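Polysaccharide deacetylase (Bacillus anthracis, PDB 2J13) probably removes acetyl groups from peptidoglycan or a related cell-wall polysaccharide, as a family 4 carbohydrate esterase. Local coordinates at residues F47-L59 / K231-S244. Sequence-based numbering, arbitrary orientation.
With ZN (zinc ion), chain D.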
loop_
_atom_site.group_PDB
_atom_site.type_symbol
_atom_site.label_atom_id
_atom_site.label_comp_id
_atom_site.label_asym_id
_atom_site.label_seq_id
_atom_site.Cartn_x
_atom_site.Cartn_y
_atom_site.Cartn_z
ATOM N N PHE A 47 4.113 -7.999 5.712
ATOM C CA PHE A 47 3.592 -9.034 4.811
ATOM C C PHE A 47 3.661 -8.560 3.384
ATOM O O PHE A 47 3.747 -7.358 3.120
ATOM C CB PHE A 47 2.195 -9.514 5.226
ATOM C CG PHE A 47 1.149 -8.451 5.313
ATOM C CD1 PHE A 47 0.445 -8.051 4.192
ATOM C CD2 PHE A 47 0.807 -7.890 6.536
ATOM C CE1 PHE A 47 -0.541 -7.085 4.291
ATOM C CE2 PHE A 47 -0.178 -6.915 6.622
ATOM C CZ PHE A 47 -0.854 -6.513 5.507
ATOM N N TYR A 48 3.656 -9.516 2.456
ATOM C CA TYR A 48 3.661 -9.224 1.034
ATOM C C TYR A 48 2.665 -10.086 0.261
ATOM O O TYR A 48 2.461 -9.837 -0.924
ATOM C CB TYR A 48 5.050 -9.331 0.417
ATOM C CG TYR A 48 5.525 -10.754 0.177
ATOM C CD1 TYR A 48 5.966 -11.526 1.237
ATOM C CD2 TYR A 48 5.521 -11.303 -1.083
ATOM C CE1 TYR A 48 6.435 -12.842 1.044
ATOM C CE2 TYR A 48 5.975 -12.623 -1.291
ATOM C CZ TYR A 48 6.415 -13.364 -0.232
ATOM O OH TYR A 48 6.871 -14.662 -0.452
ATOM N N LEU A 49 2.031 -11.025 0.955
ATOM C CA LEU A 49 1.053 -11.960 0.391
ATOM C C LEU A 49 -0.016 -12.219 1.427
ATOM O O LEU A 49 0.238 -12.107 2.653
ATOM C CB LEU A 49 1.691 -13.317 0.110
ATOM C CG LEU A 49 2.482 -13.640 -1.123
ATOM C CD1 LEU A 49 3.061 -15.034 -0.884
ATOM C CD2 LEU A 49 1.616 -13.580 -2.367
ATOM N N GLY A 50 -1.203 -12.578 0.960
ATOM C CA GLY A 50 -2.255 -13.086 1.829
ATOM C C GLY A 50 -2.220 -14.612 1.833
ATOM O O GLY A 50 -1.233 -15.219 1.467
ATOM N N ASP A 51 -3.314 -15.214 2.251
ATOM C CA ASP A 51 -3.427 -16.674 2.324
ATOM C C ASP A 51 -3.351 -17.297 0.934
ATOM O O ASP A 51 -4.165 -16.971 0.072
ATOM C CB ASP A 51 -4.768 -16.994 2.972
ATOM C CG ASP A 51 -4.956 -18.468 3.233
ATOM O OD1 ASP A 51 -4.003 -19.245 3.031
ATOM O OD2 ASP A 51 -6.077 -18.820 3.648
ATOM N N THR A 52 -2.384 -18.188 0.726
ATOM C CA THR A 52 -2.103 -18.746 -0.601
ATOM C C THR A 52 -2.953 -19.976 -0.940
ATOM O O THR A 52 -2.787 -20.575 -2.015
ATOM C CB THR A 52 -0.619 -19.121 -0.731
ATOM O OG1 THR A 52 -0.266 -20.064 0.292
ATOM C CG2 THR A 52 0.239 -17.900 -0.596
ATOM N N LYS A 53 -3.851 -20.343 -0.034
ATOM C CA LYS A 53 -4.760 -21.474 -0.228
ATOM C C LYS A 53 -6.178 -21.002 -0.597
ATOM O O LYS A 53 -7.073 -21.820 -0.778
ATOM C CB LYS A 53 -4.785 -22.350 1.038
ATOM C CG LYS A 53 -5.832 -21.959 2.101
ATOM C CD LYS A 53 -5.529 -22.588 3.466
ATOM C CE LYS A 53 -6.669 -22.356 4.477
ATOM N NZ LYS A 53 -7.033 -20.902 4.673
ATOM N N LYS A 54 -6.373 -19.684 -0.698
ATOM C CA LYS A 54 -7.638 -19.079 -1.091
ATOM C C LYS A 54 -7.368 -18.159 -2.284
ATOM O O LYS A 54 -6.286 -17.578 -2.386
ATOM C CB LYS A 54 -8.205 -18.237 0.054
ATOM C CG LYS A 54 -8.527 -19.000 1.325
ATOM C CD LYS A 54 -8.815 -18.047 2.494
ATOM C CE LYS A 54 -10.137 -17.286 2.338
ATOM N NZ LYS A 54 -10.330 -16.282 3.442
ATOM N N LYS A 55 -8.354 -18.013 -3.166
ATOM C CA LYS A 55 -8.224 -17.180 -4.357
ATOM C C LYS A 55 -8.636 -15.732 -4.068
ATOM O O LYS A 55 -9.289 -15.077 -4.892
ATOM C CB LYS A 55 -9.053 -17.741 -5.528
ATOM C CG LYS A 55 -8.348 -18.886 -6.252
ATOM C CD LYS A 55 -9.015 -19.250 -7.602
ATOM C CE LYS A 55 -7.999 -19.871 -8.567
ATOM N NZ LYS A 55 -8.604 -20.187 -9.906
ATOM N N ASP A 56 -8.231 -15.235 -2.905
ATOM C CA ASP A 56 -8.401 -13.816 -2.548
ATOM C C ASP A 56 -7.147 -13.063 -2.917
ATOM O O ASP A 56 -6.039 -13.532 -2.674
ATOM C CB ASP A 56 -8.648 -13.664 -1.042
ATOM C CG ASP A 56 -9.981 -14.231 -0.606
ATOM O OD1 ASP A 56 -10.807 -14.520 -1.485
ATOM O OD2 ASP A 56 -10.201 -14.376 0.606
ATOM N N ILE A 57 -7.336 -11.902 -3.536
ATOM C CA ILE A 57 -6.246 -11.020 -3.942
ATOM C C ILE A 57 -6.538 -9.575 -3.526
ATOM O O ILE A 57 -7.658 -9.232 -3.175
ATOM C CB ILE A 57 -5.950 -11.136 -5.421
ATOM C CG1 ILE A 57 -7.195 -10.795 -6.264
ATOM C CG2 ILE A 57 -5.389 -12.551 -5.719
ATOM C CD1 ILE A 57 -6.927 -10.794 -7.805
ATOM N N TYR A 58 -5.493 -8.742 -3.515
ATOM C CA TYR A 58 -5.541 -7.425 -2.844
ATOM C C TYR A 58 -4.921 -6.358 -3.722
ATOM O O TYR A 58 -3.742 -6.384 -3.959
ATOM C CB TYR A 58 -4.794 -7.509 -1.504
ATOM C CG TYR A 58 -5.273 -8.669 -0.678
ATOM C CD1 TYR A 58 -6.349 -8.521 0.173
ATOM C CD2 TYR A 58 -4.684 -9.919 -0.791
ATOM C CE1 TYR A 58 -6.838 -9.609 0.918
ATOM C CE2 TYR A 58 -5.156 -11.006 -0.050
ATOM C CZ TYR A 58 -6.244 -10.830 0.793
ATOM O OH TYR A 58 -6.757 -11.854 1.572
ATOM N N LEU A 59 -5.748 -5.436 -4.208
ATOM C CA LEU A 59 -5.307 -4.354 -5.048
ATOM C C LEU A 59 -4.824 -3.168 -4.203
ATOM O O LEU A 59 -5.519 -2.726 -3.266
ATOM C CB LEU A 59 -6.470 -3.960 -5.957
ATOM C CG LEU A 59 -6.258 -2.859 -6.965
ATOM C CD1 LEU A 59 -5.146 -3.250 -7.912
ATOM C CD2 LEU A 59 -7.535 -2.514 -7.745
ATOM N N LYS A 231 -11.627 -16.156 -13.547
ATOM C CA LYS A 231 -10.770 -17.223 -13.059
ATOM C C LYS A 231 -10.996 -17.579 -11.582
ATOM O O LYS A 231 -10.234 -18.361 -11.003
ATOM C CB LYS A 231 -9.305 -16.889 -13.336
ATOM C CG LYS A 231 -8.977 -16.865 -14.820
ATOM C CD LYS A 231 -7.544 -16.426 -15.126
ATOM C CE LYS A 231 -6.527 -17.330 -14.441
ATOM N NZ LYS A 231 -5.382 -17.642 -15.372
ATOM N N GLY A 232 -12.052 -17.050 -10.981
ATOM C CA GLY A 232 -12.462 -17.430 -9.642
ATOM C C GLY A 232 -11.845 -16.591 -8.545
ATOM O O GLY A 232 -12.059 -16.877 -7.352
ATOM N N TYR A 233 -11.112 -15.538 -8.921
ATOM C CA TYR A 233 -10.509 -14.662 -7.904
ATOM C C TYR A 233 -11.504 -13.704 -7.286
ATOM O O TYR A 233 -12.459 -13.253 -7.926
ATOM C CB TYR A 233 -9.325 -13.884 -8.480
ATOM C CG TYR A 233 -8.134 -14.751 -8.743
ATOM C CD1 TYR A 233 -7.169 -14.954 -7.754
ATOM C CD2 TYR A 233 -7.955 -15.371 -9.954
ATOM C CE1 TYR A 233 -6.075 -15.750 -7.976
ATOM C CE2 TYR A 233 -6.846 -16.169 -10.196
ATOM C CZ TYR A 233 -5.913 -16.362 -9.180
ATOM O OH TYR A 233 -4.806 -17.129 -9.377
ATOM N N HIS A 234 -11.250 -13.367 -6.028
ATOM C CA HIS A 234 -12.055 -12.405 -5.285
ATOM C C HIS A 234 -11.146 -11.281 -4.836
ATOM O O HIS A 234 -10.107 -11.551 -4.267
ATOM C CB HIS A 234 -12.634 -13.067 -4.038
ATOM C CG HIS A 234 -13.307 -14.380 -4.319
ATOM N ND1 HIS A 234 -13.109 -15.504 -3.544
ATOM C CD2 HIS A 234 -14.118 -14.756 -5.333
ATOM C CE1 HIS A 234 -13.792 -16.514 -4.058
ATOM N NE2 HIS A 234 -14.415 -16.087 -5.143
ATOM N N PHE A 235 -11.568 -10.052 -5.073
ATOM C CA PHE A 235 -10.812 -8.866 -4.658
ATOM C C PHE A 235 -11.247 -8.419 -3.278
ATOM O O PHE A 235 -12.431 -8.080 -3.064
ATOM C CB PHE A 235 -11.039 -7.734 -5.648
ATOM C CG PHE A 235 -10.372 -7.936 -6.961
ATOM C CD1 PHE A 235 -11.015 -8.605 -8.003
ATOM C CD2 PHE A 235 -9.114 -7.427 -7.175
ATOM C CE1 PHE A 235 -10.410 -8.765 -9.219
ATOM C CE2 PHE A 235 -8.475 -7.590 -8.416
ATOM C CZ PHE A 235 -9.132 -8.267 -9.437
ATOM N N LYS A 236 -10.288 -8.375 -2.365
ATOM C CA LYS A 236 -10.527 -8.127 -0.964
ATOM C C LYS A 236 -9.684 -6.948 -0.456
ATOM O O LYS A 236 -8.817 -6.434 -1.173
ATOM C CB LYS A 236 -10.207 -9.396 -0.172
ATOM C CG LYS A 236 -10.962 -10.658 -0.619
ATOM C CD LYS A 236 -12.396 -10.607 -0.156
ATOM C CE LYS A 236 -12.891 -11.938 0.318
ATOM N NZ LYS A 236 -12.198 -12.371 1.567
ATOM N N SER A 237 -9.958 -6.525 0.770
ATOM C CA SER A 237 -9.226 -5.417 1.399
ATOM C C SER A 237 -8.111 -5.912 2.293
ATOM O O SER A 237 -8.075 -7.075 2.677
ATOM C CB SER A 237 -10.163 -4.585 2.258
ATOM O OG SER A 237 -10.369 -5.250 3.492
ATOM N N LEU A 238 -7.205 -5.010 2.663
ATOM C CA LEU A 238 -6.113 -5.367 3.572
ATOM C C LEU A 238 -6.646 -5.719 4.970
ATOM O O LEU A 238 -6.054 -6.528 5.646
ATOM C CB LEU A 238 -5.064 -4.272 3.652
ATOM C CG LEU A 238 -4.284 -4.039 2.358
ATOM C CD1 LEU A 238 -3.217 -2.982 2.596
ATOM C CD2 LEU A 238 -3.621 -5.338 1.846
ATOM N N ASP A 239 -7.759 -5.120 5.369
ATOM C CA ASP A 239 -8.485 -5.568 6.590
ATOM C C ASP A 239 -8.891 -7.057 6.472
ATOM O O ASP A 239 -8.792 -7.839 7.444
ATOM C CB ASP A 239 -9.715 -4.684 6.828
ATOM C CG ASP A 239 -9.382 -3.229 7.249
ATOM O OD1 ASP A 239 -8.220 -2.850 7.516
ATOM O OD2 ASP A 239 -10.345 -2.430 7.318
ATOM N N ASP A 240 -9.376 -7.461 5.301
ATOM C CA ASP A 240 -9.758 -8.863 5.060
ATOM C C ASP A 240 -8.538 -9.773 5.155
ATOM O O ASP A 240 -8.604 -10.894 5.704
ATOM C CB ASP A 240 -10.390 -9.034 3.666
ATOM C CG ASP A 240 -11.693 -8.285 3.496
ATOM O OD1 ASP A 240 -12.496 -8.278 4.460
ATOM O OD2 ASP A 240 -11.956 -7.730 2.380
ATOM N N LEU A 241 -7.406 -9.292 4.644
ATOM C CA LEU A 241 -6.171 -10.044 4.660
ATOM C C LEU A 241 -5.823 -10.398 6.100
ATOM O O LEU A 241 -5.568 -11.560 6.410
ATOM C CB LEU A 241 -5.012 -9.247 4.039
ATOM C CG LEU A 241 -3.738 -10.079 3.840
ATOM C CD1 LEU A 241 -2.901 -9.615 2.638
ATOM C CD2 LEU A 241 -2.894 -10.090 5.125
ATOM N N VAL A 242 -5.794 -9.381 6.950
ATOM C CA VAL A 242 -5.450 -9.592 8.352
ATOM C C VAL A 242 -6.392 -10.633 8.989
ATOM O O VAL A 242 -5.933 -11.550 9.689
ATOM C CB VAL A 242 -5.454 -8.253 9.123
ATOM C CG1 VAL A 242 -5.303 -8.492 10.630
ATOM C CG2 VAL A 242 -4.316 -7.380 8.629
ATOM N N LYS A 243 -7.695 -10.501 8.741
ATOM C CA LYS A 243 -8.675 -11.489 9.228
ATOM C C LYS A 243 -8.493 -12.882 8.616
ATOM O O LYS A 243 -8.673 -13.882 9.319
ATOM C CB LYS A 243 -10.099 -11.017 8.977
ATOM C CG LYS A 243 -10.480 -9.766 9.751
ATOM C CD LYS A 243 -11.779 -9.159 9.213
ATOM C CE LYS A 243 -11.977 -7.721 9.681
ATOM N NZ LYS A 243 -13.147 -7.058 9.023
ATOM N N SER A 244 -8.158 -12.955 7.323
ATOM C CA SER A 244 -7.789 -14.229 6.657
ATOM C C SER A 244 -6.707 -14.956 7.433
ATOM O O SER A 244 -6.431 -16.139 7.186
ATOM C CB SER A 244 -7.273 -14.008 5.225
ATOM O OG SER A 244 -5.840 -13.882 5.187
HETATM ZN ZN ZN D . -12.556 -15.382 -1.392
HETATM O O HOH W 1 -6.854 -4.252 -1.269
HETATM O O HOH W 2 -8.667 -5.686 -3.829
HETATM O O HOH W 3 -14.726 -15.540 -0.354
HETATM O O HOH W 4 -11.941 -17.518 -0.923
#
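Strands 56-59 and 234-236 run parallel in register, Asp56 beside His234 and Ile57 beside Phe235, and their short axes diverge by 50°. Three nearly straight backbone bonds join them: His234 N to Lys55 O, Ile57 N to His234 O and Lys236 N to Ile57 O. On one face, Asp56 OD1 and His234 ND1, 3.2 Å apart, bind the same zinc ion, with OD1 at the edge of the imidazole; two waters are also bound to the metal. The other carboxylate oxygen, Asp56 OD2, forms a salt bridge with Lys236 NZ at 3.0 Å, the nitrogen coming from above the carboxylate plane; Lys54 adds a weak one. Bends along the Lys236 chain fold its ammonium back to Asp56. On the other face, Ile57 CD1 lies over the Phe235 ring, 3.9 Å from its centroid, while Ile57 CG2 meets Tyr233 CD1 at 3.6 Å. The extended Lys55 chain crosses the Tyr233 ring, CE over its face, to reach Lys231 O with NZ at 2.7 Å.

Helix 238-243, opened by a Ser237/Asp240 capping box, packs through Leu241. Leu241 chi1 of -171° sets CG opposite the backbone N; Leu241 CD1 lies over the Tyr58 face, 3.9 Å from the ring centroid, and also touches Phe47, while Leu241 CD2 lies over the Phe47 face, 4.0 Å from its centroid. Ile207 touches all three side chains.

The pairing sets the last strand against strand 56-63, consistent with the distorted β/α barrel of NodB-type deacetylases; the Asp56/His234 zinc sits where both strands begin, while His113 and His117 bind another, consistent with the family's His-x-x-x-His motif.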